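Local coordinates for putative lipoprotein (Bacteroides fragilis, PDB 3NQI) that is of undetermined function but, as a putative lipoprotein, may bind lipid, at residues K142-K147 with A182-R187; K133-T136 with D140-N143; M49-C54 with S189-Y194; Q220-N225 with T231-K236. All coordinates share one frame; numbering follows the deposited sequence.

Contact 1 (K142-K147 with A182-R187)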
loop_
_atom_site.group_PDB
_atom_site.type_symbol
_atom_site.label_atom_id
_atom_site.label_comp_id
_atom_site.label_asym_id
_atom_site.label_seq_id
_atom_site.Cartn_x
_atom_site.Cartn_y
_atom_site.Cartn_z
ATOM N N LYS A 142 14.939 -10.665 -2.835
ATOM C CA LYS A 142 14.820 -9.234 -3.106
ATOM C C LYS A 142 14.453 -9.013 -4.551
ATOM O O LYS A 142 13.553 -8.206 -4.840
ATOM C CB LYS A 142 16.085 -8.440 -2.778
ATOM C CG LYS A 142 16.387 -8.276 -1.302
ATOM C CD LYS A 142 17.776 -7.624 -1.158
ATOM C CE LYS A 142 18.247 -7.513 0.293
ATOM N NZ LYS A 142 19.604 -6.872 0.351
ATOM N N ASN A 143 15.120 -9.742 -5.445
ATOM C CA ASN A 143 14.828 -9.654 -6.906
ATOM C C ASN A 143 13.368 -10.081 -7.268
ATOM O O ASN A 143 12.754 -9.484 -8.198
ATOM C CB ASN A 143 15.847 -10.432 -7.696
ATOM C CG ASN A 143 15.640 -10.322 -9.184
ATOM O OD1 ASN A 143 15.745 -9.250 -9.771
ATOM N ND2 ASN A 143 15.309 -11.435 -9.799
ATOM N N GLU A 144 12.890 -11.124 -6.589
ATOM C CA GLU A 144 11.569 -11.681 -6.771
ATOM C C GLU A 144 10.542 -10.662 -6.323
ATOM O O GLU A 144 9.586 -10.400 -7.045
ATOM C CB GLU A 144 11.372 -12.972 -5.959
ATOM C CG GLU A 144 9.978 -13.563 -5.883
ATOM C CD GLU A 144 9.247 -13.763 -7.203
ATOM O OE1 GLU A 144 9.850 -13.775 -8.291
ATOM O OE2 GLU A 144 8.031 -13.919 -7.181
ATOM N N LEU A 145 10.735 -10.104 -5.135
ATOM C CA LEU A 145 9.807 -9.087 -4.604
ATOM C C LEU A 145 9.661 -7.882 -5.528
ATOM O O LEU A 145 8.537 -7.362 -5.701
ATOM C CB LEU A 145 10.181 -8.701 -3.168
ATOM C CG LEU A 145 9.989 -9.756 -2.045
ATOM C CD1 LEU A 145 10.591 -9.253 -0.736
ATOM C CD2 LEU A 145 8.518 -10.178 -1.844
ATOM N N ALA A 146 10.757 -7.475 -6.164
ATOM C CA ALA A 146 10.772 -6.357 -7.129
ATOM C C ALA A 146 9.960 -6.611 -8.391
ATOM O O ALA A 146 9.693 -5.689 -9.117
ATOM C CB ALA A 146 12.193 -6.021 -7.546
ATOM N N LYS A 147 9.655 -7.863 -8.710
ATOM C CA LYS A 147 8.823 -8.168 -9.861
ATOM C C LYS A 147 7.338 -7.806 -9.694
ATOM O O LYS A 147 6.602 -7.828 -10.660
ATOM C CB LYS A 147 8.908 -9.654 -10.185
ATOM C CG LYS A 147 10.253 -10.086 -10.766
ATOM C CD LYS A 147 10.265 -11.574 -11.173
ATOM C CE LYS A 147 11.529 -11.934 -11.961
ATOM N NZ LYS A 147 11.576 -11.534 -13.430
ATOM N N ALA A 182 1.763 -18.220 -13.208
ATOM C CA ALA A 182 0.780 -19.248 -12.812
ATOM C C ALA A 182 1.297 -20.217 -11.737
ATOM O O ALA A 182 0.515 -20.624 -10.869
ATOM C CB ALA A 182 0.272 -20.026 -14.045
ATOM N N GLU A 183 2.597 -20.522 -11.737
ATOM C CA GLU A 183 3.173 -21.469 -10.796
ATOM C C GLU A 183 3.444 -20.918 -9.388
ATOM O O GLU A 183 3.642 -21.689 -8.458
ATOM C CB GLU A 183 4.474 -22.038 -11.372
ATOM N N ARG A 184 3.475 -19.588 -9.214
ATOM C CA ARG A 184 3.827 -19.022 -7.930
ATOM C C ARG A 184 2.822 -19.435 -6.869
ATOM O O ARG A 184 1.611 -19.311 -7.069
ATOM C CB ARG A 184 3.943 -17.490 -8.014
ATOM C CG ARG A 184 5.162 -17.045 -8.776
ATOM C CD ARG A 184 5.138 -15.561 -8.950
ATOM N NE ARG A 184 6.467 -15.026 -9.184
ATOM C CZ ARG A 184 7.078 -15.052 -10.357
ATOM N NH1 ARG A 184 6.517 -15.643 -11.424
ATOM N NH2 ARG A 184 8.315 -14.569 -10.473
ATOM N N ALA A 185 3.340 -19.929 -5.757
ATOM C CA ALA A 185 2.520 -20.505 -4.670
ATOM C C ALA A 185 2.993 -20.174 -3.267
ATOM O O ALA A 185 2.388 -20.651 -2.277
ATOM C CB ALA A 185 2.383 -22.096 -4.833
ATOM N N THR A 186 4.012 -19.334 -3.127
ATOM C CA THR A 186 4.545 -19.030 -1.798
ATOM C C THR A 186 3.832 -17.804 -1.206
ATOM O O THR A 186 3.945 -16.717 -1.717
ATOM C CB THR A 186 6.062 -18.846 -1.848
ATOM O OG1 THR A 186 6.639 -20.009 -2.462
ATOM C CG2 THR A 186 6.677 -18.603 -0.394
ATOM N N ARG A 187 3.112 -18.000 -0.107
ATOM C CA ARG A 187 2.344 -16.925 0.476
ATOM C C ARG A 187 3.250 -15.846 1.083
ATOM O O ARG A 187 4.208 -16.166 1.792
ATOM C CB ARG A 187 1.386 -17.447 1.550
ATOM C CG ARG A 187 0.443 -16.369 2.072
ATOM C CD ARG A 187 -0.508 -16.943 3.105
ATOM N NE ARG A 187 0.218 -17.402 4.266
ATOM C CZ ARG A 187 -0.191 -18.338 5.123
ATOM N NH1 ARG A 187 -1.328 -18.994 4.960
ATOM N NH2 ARG A 187 0.584 -18.653 6.147
#
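Glu-144 and Arg-184 meet in a two-pronged salt bridge. Arg-184 presents its guanidinium side-on: NE donates to OE2 of Glu-144 over 2.8 Å, at an N-H...O angle of 171°, and NH2 donates to OE1 of Glu-144 over 2.8 Å. Both oxygens are met on the syn side, and the carboxylate and guanidinium planes lie 19° apart, so the two groups dock edge to edge and nearly coplanar. With each oxygen taken by a separate N-H, neither flat group can turn without breaking a bond. The Arg-184 chain runs extended from CG to NE, and Glu-144 comes from the opposite direction.

Further polar partners brace the buried pair. OE2 of Glu-144 also accepts from the backbone N of Lys-133 and is bonded to NE2 of His-148, and NH2 of Arg-184 has a second carboxylate in Asp-176.

Van der Waals contact is slight: CD of Lys-147 lies 3.6 Å from NH2 of Arg-184, the two chains crossing at about a right angle. Lys-147 sends its NZ to the carbonyl oxygen of Glu-175.

The bridge thus ties the C-terminal part of helix 138-145 to the link between helix 178-183 and strand 186-195, with Val-132 of strand 123-132 touching both Glu-144 and Thr-186.

Contact 2 (K133-T136 with D140-N143)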
loop_
_atom_site.group_PDB
_atom_site.type_symbol
_atom_site.label_atom_id
_atom_site.label_comp_id
_atom_site.label_asym_id
_atom_site.label_seq_id
_atom_site.Cartn_x
_atom_site.Cartn_y
_atom_site.Cartn_z
ATOM N N LYS A 133 7.414 -16.609 -6.033
ATOM C CA LYS A 133 8.226 -17.766 -6.368
ATOM C C LYS A 133 9.015 -18.182 -5.130
ATOM O O LYS A 133 9.446 -17.343 -4.368
ATOM C CB LYS A 133 9.176 -17.404 -7.491
ATOM C CG LYS A 133 10.089 -18.525 -7.971
ATOM C CD LYS A 133 10.920 -18.038 -9.165
ATOM C CE LYS A 133 11.800 -19.144 -9.720
ATOM N NZ LYS A 133 12.593 -18.604 -10.833
ATOM N N ASN A 134 9.190 -19.483 -4.954
ATOM C CA ASN A 134 9.947 -20.014 -3.851
ATOM C C ASN A 134 11.446 -19.894 -4.167
ATOM O O ASN A 134 12.003 -20.720 -4.876
ATOM C CB ASN A 134 9.516 -21.474 -3.597
ATOM C CG ASN A 134 10.238 -22.114 -2.408
ATOM O OD1 ASN A 134 11.056 -21.480 -1.724
ATOM N ND2 ASN A 134 9.937 -23.390 -2.164
ATOM N N VAL A 135 12.072 -18.841 -3.684
ATOM C CA VAL A 135 13.493 -18.642 -3.872
ATOM C C VAL A 135 14.089 -18.537 -2.495
ATOM O O VAL A 135 13.380 -18.227 -1.542
ATOM C CB VAL A 135 13.823 -17.393 -4.718
ATOM C CG1 VAL A 135 13.426 -17.609 -6.182
ATOM C CG2 VAL A 135 13.172 -16.145 -4.125
ATOM N N THR A 136 15.389 -18.786 -2.380
ATOM C CA THR A 136 16.018 -18.845 -1.073
ATOM C C THR A 136 17.185 -17.873 -0.829
ATOM O O THR A 136 17.337 -17.441 0.290
ATOM C CB THR A 136 16.461 -20.285 -0.766
ATOM O OG1 THR A 136 17.422 -20.676 -1.732
ATOM C CG2 THR A 136 15.256 -21.245 -0.835
ATOM N N ASP A 140 17.968 -13.270 -4.325
ATOM C CA ASP A 140 16.855 -13.796 -5.116
ATOM C C ASP A 140 15.507 -13.348 -4.580
ATOM O O ASP A 140 14.629 -13.017 -5.360
ATOM C CB ASP A 140 16.865 -15.322 -5.197
ATOM C CG ASP A 140 17.967 -15.862 -6.114
ATOM O OD1 ASP A 140 18.719 -15.082 -6.742
ATOM O OD2 ASP A 140 18.098 -17.089 -6.178
ATOM N N ILE A 141 15.371 -13.357 -3.246
ATOM C CA ILE A 141 14.166 -12.950 -2.595
ATOM C C ILE A 141 13.901 -11.481 -2.919
ATOM O O ILE A 141 12.763 -11.113 -3.289
ATOM C CB ILE A 141 14.250 -13.185 -1.051
ATOM C CG1 ILE A 141 14.236 -14.677 -0.736
ATOM C CG2 ILE A 141 13.101 -12.509 -0.325
ATOM C CD1 ILE A 141 14.589 -15.009 0.732
ATOM N N LYS A 142 14.939 -10.665 -2.835
ATOM C CA LYS A 142 14.820 -9.234 -3.106
ATOM C C LYS A 142 14.453 -9.013 -4.551
ATOM O O LYS A 142 13.553 -8.206 -4.840
ATOM C CB LYS A 142 16.085 -8.440 -2.778
ATOM C CG LYS A 142 16.387 -8.276 -1.302
ATOM C CD LYS A 142 17.776 -7.624 -1.158
ATOM C CE LYS A 142 18.247 -7.513 0.293
ATOM N NZ LYS A 142 19.604 -6.872 0.351
ATOM N N ASN A 143 15.120 -9.742 -5.445
ATOM C CA ASN A 143 14.828 -9.654 -6.906
ATOM C C ASN A 143 13.368 -10.081 -7.268
ATOM O O ASN A 143 12.754 -9.484 -8.198
ATOM C CB ASN A 143 15.847 -10.432 -7.696
ATOM C CG ASN A 143 15.640 -10.322 -9.184
ATOM O OD1 ASN A 143 15.745 -9.250 -9.771
ATOM N ND2 ASN A 143 15.309 -11.435 -9.799
HETATM O O HOH W 1 17.292 -18.739 -4.304
#
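Val-135 packs against Asp-140 and Ile-141 of helix 138-145 through one methyl and its branch carbon. Its CG2 sits 3.7 Å from the backbone N of Ile-141 and 3.8 Å from CG1 of Ile-141, while CB of Val-135 meets CB of Asp-140 at 3.7 Å. Ile-141 reaches back over the loop with its longer branch: CG1 is beside the backbone N (chi1 -70°) and chi2 is extended at 169°, which carries CD1 to 3.7 Å from the carbonyl oxygen of Thr-136. The two side chains touch, with CA of Val-135 and CA of Ile-141 5.9 Å apart.

The loop after strand 123-132 here folds against the helix it leads into; three residues, two of them helical, separate the segments.

A water joins the polar groups beside this contact. It accepts from N of Thr-136 at 2.7 Å and donates to OD2 of Asp-140 at 2.6 Å, linking the loop backbone to the helix carboxylate. Farther out, the backbone N of Asp-140 donates to OG1 of Thr-137 near the helix start, a bond that ties the residue carrying this carboxylate to the end of the connection.

Contact 3 (M49-C54 with S189-Y194)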
loop_
_atom_site.group_PDB
_atom_site.type_symbol
_atom_site.label_atom_id
_atom_site.label_comp_id
_atom_site.label_asym_id
_atom_site.label_seq_id
_atom_site.Cartn_x
_atom_site.Cartn_y
_atom_site.Cartn_z
HETATM N N MSE A 49 6.837 6.554 2.878
HETATM C CA MSE A 49 6.124 5.775 3.893
HETATM C C MSE A 49 6.839 4.456 4.213
HETATM O O MSE A 49 7.477 3.917 3.370
HETATM C CB MSE A 49 4.716 5.438 3.385
HETATM C CG MSE A 49 3.791 6.616 3.133
HETATM SE SE MSE A 49 3.013 7.271 4.826
HETATM C CE MSE A 49 2.277 5.725 5.983
ATOM N N ALA A 50 6.683 3.894 5.426
ATOM C CA ALA A 50 7.450 2.709 5.825
ATOM C C ALA A 50 6.675 1.804 6.757
ATOM O O ALA A 50 5.678 2.222 7.275
ATOM C CB ALA A 50 8.822 3.126 6.565
ATOM N N TYR A 51 7.088 0.555 6.844
ATOM C CA TYR A 51 6.683 -0.362 7.911
ATOM C C TYR A 51 7.873 -0.530 8.885
ATOM O O TYR A 51 8.986 -0.893 8.480
ATOM C CB TYR A 51 6.275 -1.704 7.308
ATOM C CG TYR A 51 5.802 -2.706 8.320
ATOM C CD1 TYR A 51 4.515 -2.652 8.815
ATOM C CD2 TYR A 51 6.656 -3.719 8.782
ATOM C CE1 TYR A 51 4.055 -3.589 9.759
ATOM C CE2 TYR A 51 6.203 -4.664 9.712
ATOM C CZ TYR A 51 4.903 -4.589 10.179
ATOM O OH TYR A 51 4.452 -5.488 11.112
ATOM N N ILE A 52 7.661 -0.271 10.163
ATOM C CA ILE A 52 8.723 -0.442 11.151
ATOM C C ILE A 52 8.288 -1.392 12.239
ATOM O O ILE A 52 7.104 -1.594 12.440
ATOM C CB ILE A 52 9.195 0.895 11.786
ATOM C CG1 ILE A 52 8.106 1.592 12.597
ATOM C CG2 ILE A 52 9.783 1.848 10.680
ATOM C CD1 ILE A 52 8.639 2.898 13.260
ATOM N N TYR A 53 9.283 -1.949 12.899
ATOM C CA TYR A 53 9.149 -2.811 14.021
ATOM C C TYR A 53 10.049 -2.190 15.090
ATOM O O TYR A 53 11.257 -2.023 14.904
ATOM C CB TYR A 53 9.553 -4.235 13.587
ATOM C CG TYR A 53 9.613 -5.205 14.724
ATOM C CD1 TYR A 53 8.768 -5.065 15.824
ATOM C CD2 TYR A 53 10.543 -6.251 14.736
ATOM C CE1 TYR A 53 8.827 -5.923 16.874
ATOM C CE2 TYR A 53 10.611 -7.132 15.811
ATOM C CZ TYR A 53 9.749 -6.948 16.876
ATOM O OH TYR A 53 9.765 -7.777 17.966
ATOM N N CYS A 54 9.467 -1.822 16.216
ATOM C CA CYS A 54 10.198 -1.030 17.157
ATOM C C CYS A 54 9.852 -1.299 18.623
ATOM O O CYS A 54 8.883 -2.017 18.959
ATOM C CB CYS A 54 10.006 0.462 16.827
ATOM S SG CYS A 54 8.369 1.153 17.254
ATOM N N SER A 189 2.989 -11.480 2.567
ATOM C CA SER A 189 2.155 -10.335 2.910
ATOM C C SER A 189 3.021 -9.069 2.841
ATOM O O SER A 189 4.238 -9.096 3.139
ATOM C CB SER A 189 1.541 -10.557 4.290
ATOM O OG SER A 189 2.570 -10.781 5.206
ATOM N N SER A 190 2.436 -7.986 2.359
ATOM C CA SER A 190 3.090 -6.681 2.338
ATOM C C SER A 190 2.075 -5.561 2.484
ATOM O O SER A 190 0.961 -5.658 1.962
ATOM C CB SER A 190 3.810 -6.438 1.010
ATOM O OG SER A 190 4.721 -7.459 0.647
ATOM N N PHE A 191 2.464 -4.466 3.120
ATOM C CA PHE A 191 1.670 -3.240 3.023
ATOM C C PHE A 191 2.169 -2.407 1.846
ATOM O O PHE A 191 3.376 -2.391 1.597
ATOM C CB PHE A 191 1.783 -2.423 4.218
ATOM C CG PHE A 191 1.086 -2.996 5.392
ATOM C CD1 PHE A 191 -0.280 -2.955 5.477
ATOM C CD2 PHE A 191 1.803 -3.529 6.418
ATOM C CE1 PHE A 191 -0.930 -3.473 6.610
ATOM C CE2 PHE A 191 1.168 -4.060 7.516
ATOM C CZ PHE A 191 -0.198 -4.001 7.611
ATOM N N LYS A 192 1.242 -1.760 1.134
ATOM C CA LYS A 192 1.592 -0.813 0.039
ATOM C C LYS A 192 0.871 0.499 0.346
ATOM O O LYS A 192 -0.348 0.525 0.552
ATOM C CB LYS A 192 1.157 -1.382 -1.304
ATOM C CG LYS A 192 1.888 -2.686 -1.670
ATOM C CD LYS A 192 3.334 -2.327 -2.174
ATOM C CE LYS A 192 4.235 -3.475 -2.238
ATOM N NZ LYS A 192 5.598 -2.912 -2.498
ATOM N N ALA A 193 1.643 1.574 0.426
ATOM C CA ALA A 193 1.124 2.892 0.747
ATOM C C ALA A 193 1.109 3.792 -0.500
ATOM O O ALA A 193 2.077 3.811 -1.300
ATOM C CB ALA A 193 1.951 3.536 1.887
ATOM N N TYR A 194 -0.003 4.525 -0.656
ATOM C CA TYR A 194 -0.323 5.330 -1.845
ATOM C C TYR A 194 -0.624 6.766 -1.491
ATOM O O TYR A 194 -1.610 7.074 -0.791
ATOM C CB TYR A 194 -1.549 4.793 -2.608
ATOM C CG TYR A 194 -1.357 3.385 -3.085
ATOM C CD1 TYR A 194 -1.595 2.305 -2.250
ATOM C CD2 TYR A 194 -0.872 3.140 -4.326
ATOM C CE1 TYR A 194 -1.344 1.004 -2.663
ATOM C CE2 TYR A 194 -0.648 1.830 -4.783
ATOM C CZ TYR A 194 -0.875 0.789 -3.976
ATOM O OH TYR A 194 -0.604 -0.484 -4.426
#
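Tyr-51 and Phe-191 reach one another from different strands through different first torsions: CG of Tyr-51 is opposite its backbone N (chi1 -178°), whereas CG of Phe-191 lies beside its own N (chi1 -71°). Both CB atoms point across the gap, and the rings come together along one side of each. CE1 of Tyr-51 is 3.7 Å from CE2 of Phe-191, and CD1 of Tyr-51 is 3.7 Å from CD2 of Phe-191. The planes are inclined by 29° with centroids 5.6 Å apart, so the rings are near parallel but slid aside, with little overlap.

Two residues before Tyr-51 and two after Phe-191, a second apolar touch is made by CB of Met-49, a selenomethionine, and CB of Ala-193, 3.7 Å apart. Ile-80 of strand 78-87 touches Met-49, Tyr-51 and Ala-193, and this strand pairs with both 49-56 and 186-195. Phe-107 adds another ring against Phe-191. A di(hydroxyethyl)ether molecule, probably from the crystallisation liquor, lies near Tyr-51 and accepts from N of Phe-191.

With CA atoms at least 6.6 Å apart (Met-49 to Ala-193), the two strands are not directly paired here. Carbon-to-carbon contact alone joins them, consistent with weak dispersion between the offset rings.

Contact 4 (Q220-N225 with T231-K236)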
loop_
_atom_site.group_PDB
_atom_site.type_symbol
_atom_site.label_atom_id
_atom_site.label_comp_id
_atom_site.label_asym_id
_atom_site.label_seq_id
_atom_site.Cartn_x
_atom_site.Cartn_y
_atom_site.Cartn_z
ATOM N N GLN A 220 -8.879 -7.882 -8.454
ATOM C CA GLN A 220 -9.052 -9.271 -8.942
ATOM C C GLN A 220 -8.291 -10.206 -8.017
ATOM O O GLN A 220 -7.050 -10.088 -7.833
ATOM C CB GLN A 220 -8.602 -9.440 -10.398
ATOM C CG GLN A 220 -9.431 -8.660 -11.343
ATOM C CD GLN A 220 -9.066 -8.903 -12.788
ATOM O OE1 GLN A 220 -9.687 -9.731 -13.489
ATOM N NE2 GLN A 220 -8.080 -8.161 -13.256
ATOM N N GLN A 221 -9.042 -11.071 -7.337
ATOM C CA GLN A 221 -8.426 -11.954 -6.383
ATOM C C GLN A 221 -8.832 -13.386 -6.588
ATOM O O GLN A 221 -9.859 -13.676 -7.191
ATOM C CB GLN A 221 -8.671 -11.480 -4.955
ATOM C CG GLN A 221 -9.979 -11.668 -4.437
ATOM C CD GLN A 221 -10.127 -11.044 -3.045
ATOM O OE1 GLN A 221 -9.768 -9.887 -2.837
ATOM N NE2 GLN A 221 -10.670 -11.804 -2.105
ATOM N N ASN A 222 -7.973 -14.287 -6.121
ATOM C CA ASN A 222 -8.195 -15.734 -6.315
ATOM C C ASN A 222 -7.605 -16.410 -5.086
ATOM O O ASN A 222 -6.396 -16.306 -4.828
ATOM C CB ASN A 222 -7.534 -16.162 -7.620
ATOM C CG ASN A 222 -7.645 -17.687 -7.928
ATOM O OD1 ASN A 222 -7.729 -18.551 -7.026
ATOM N ND2 ASN A 222 -7.637 -18.005 -9.224
ATOM N N GLU A 223 -8.480 -17.006 -4.290
ATOM C CA GLU A 223 -8.125 -17.636 -3.027
ATOM C C GLU A 223 -7.430 -18.994 -3.216
ATOM O O GLU A 223 -6.922 -19.537 -2.240
ATOM C CB GLU A 223 -9.394 -17.909 -2.177
ATOM N N TYR A 224 -7.430 -19.550 -4.430
ATOM C CA TYR A 224 -6.950 -20.946 -4.644
ATOM C C TYR A 224 -5.660 -21.105 -5.406
ATOM O O TYR A 224 -4.895 -21.990 -5.117
ATOM C CB TYR A 224 -8.029 -21.759 -5.341
ATOM C CG TYR A 224 -9.250 -21.809 -4.489
ATOM C CD1 TYR A 224 -9.198 -22.391 -3.234
ATOM C CD2 TYR A 224 -10.437 -21.222 -4.887
ATOM C CE1 TYR A 224 -10.296 -22.422 -2.410
ATOM C CE2 TYR A 224 -11.562 -21.250 -4.058
ATOM C CZ TYR A 224 -11.469 -21.849 -2.819
ATOM O OH TYR A 224 -12.539 -21.903 -1.969
ATOM N N ASN A 225 -5.424 -20.269 -6.398
ATOM C CA ASN A 225 -4.221 -20.397 -7.241
ATOM C C ASN A 225 -3.857 -19.054 -7.821
ATOM O O ASN A 225 -4.565 -18.082 -7.624
ATOM C CB ASN A 225 -4.455 -21.450 -8.342
ATOM C CG ASN A 225 -5.653 -21.132 -9.227
ATOM O OD1 ASN A 225 -5.661 -20.149 -9.943
ATOM N ND2 ASN A 225 -6.656 -21.997 -9.211
ATOM N N THR A 231 -11.532 -19.758 -13.210
ATOM C CA THR A 231 -12.887 -19.494 -12.786
ATOM C C THR A 231 -12.946 -19.158 -11.273
ATOM O O THR A 231 -13.980 -18.683 -10.822
ATOM C CB THR A 231 -13.897 -20.622 -13.181
ATOM O OG1 THR A 231 -13.440 -21.862 -12.661
ATOM C CG2 THR A 231 -13.993 -20.745 -14.709
ATOM N N SER A 232 -11.867 -19.372 -10.507
ATOM C CA SER A 232 -11.847 -18.932 -9.107
ATOM C C SER A 232 -11.477 -17.459 -8.890
ATOM O O SER A 232 -11.532 -16.984 -7.752
ATOM C CB SER A 232 -10.910 -19.781 -8.263
ATOM O OG SER A 232 -11.521 -21.023 -7.983
ATOM N N THR A 233 -11.045 -16.763 -9.939
ATOM C CA THR A 233 -10.682 -15.365 -9.838
ATOM C C THR A 233 -11.989 -14.589 -9.752
ATOM O O THR A 233 -12.858 -14.756 -10.600
ATOM C CB THR A 233 -9.863 -14.894 -11.052
ATOM O OG1 THR A 233 -8.659 -15.669 -11.131
ATOM C CG2 THR A 233 -9.504 -13.343 -10.949
ATOM N N ILE A 234 -12.141 -13.776 -8.706
ATOM C CA ILE A 234 -13.323 -12.954 -8.531
ATOM C C ILE A 234 -12.906 -11.496 -8.427
ATOM O O ILE A 234 -11.732 -11.148 -8.209
ATOM C CB ILE A 234 -14.110 -13.349 -7.258
ATOM C CG1 ILE A 234 -13.247 -13.180 -6.006
ATOM C CG2 ILE A 234 -14.656 -14.796 -7.376
ATOM C CD1 ILE A 234 -14.009 -12.991 -4.708
ATOM N N GLU A 235 -13.881 -10.623 -8.583
ATOM C CA GLU A 235 -13.675 -9.239 -8.307
ATOM C C GLU A 235 -14.173 -8.955 -6.930
ATOM O O GLU A 235 -15.247 -9.388 -6.535
ATOM C CB GLU A 235 -14.388 -8.404 -9.340
ATOM C CG GLU A 235 -14.160 -6.944 -9.189
ATOM C CD GLU A 235 -14.187 -6.267 -10.556
ATOM O OE1 GLU A 235 -13.484 -6.740 -11.497
ATOM O OE2 GLU A 235 -14.923 -5.299 -10.683
ATOM N N LYS A 236 -13.378 -8.237 -6.163
ATOM C CA LYS A 236 -13.786 -7.810 -4.868
ATOM C C LYS A 236 -13.537 -6.291 -4.668
ATOM O O LYS A 236 -12.489 -5.739 -5.046
ATOM C CB LYS A 236 -13.128 -8.650 -3.779
ATOM C CG LYS A 236 -13.640 -8.292 -2.410
ATOM C CD LYS A 236 -13.552 -9.389 -1.359
ATOM C CE LYS A 236 -14.149 -8.857 -0.052
ATOM N NZ LYS A 236 -13.812 -9.662 1.162
HETATM O O HOH W 2 -11.145 -16.991 -5.134
#
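The loop-side end of a beta hairpin is formed here, where strands 214-221 and 234-241 run antiparallel and an Asx turn at Asn-222 lies in the connection. Gln-221 and Ile-234 make the hydrogen-bonded pair: N of Gln-221 donates to O of Ile-234 over 2.8 Å and N of Ile-234 donates to O of Gln-221 over 2.7 Å. Gln-220 and Glu-235 form the adjoining non-hydrogen-bonded pair.

Beyond this pair, OD1 of Asn-222 takes two backbone donors, N of Tyr-224 at 2.8 Å in the side-chain carbonyl plane of Asn-222 and N of Asn-225 at 2.9 Å from well above that plane. With CG opposite the backbone N (chi1 178°), ND2 of Asn-222 donates a hydrogen bond to OG1 of Thr-233 (3.2 Å), the hydroxyl tilted from the amide plane and also bonded to O of Leu-228. Ser-232 brings OG to the ring edge of Tyr-224, 3.3 Å from CD2. A water bridges N of Glu-223 and O of Ser-232.

Gln-221 lays its amide across the aliphatic part of Lys-236, OE1 being 3.7 Å from CB of Lys-236, and that same oxygen bonds OH of Tyr-238. Strand 214-221 also pairs in parallel with strand 165-174, and Val-102 of a loop shares backbone bonds with Gln-220 and Asn-222.

In the fold
From the N terminus, strand 49-56 opens contact 3, which closes on strand 186-195 with 134 residues between its segments and so spans the widest loop of the four. Within it lie contacts 1 and 2. Contact 2 closes a short turn between the end of strand 123-132 and helix 138-145; contact 1 then leaves the same helix, sharing Lys-142 and Asn-143, and closes in the link just before strand 186-195, shortly before contact 3 does. Their centres are about 7 Å apart, against about 18 Å from contact 1 to contact 3. Contact 4 follows in series, a hairpin near the C terminus about 17 Å, centre to centre, from contact 1.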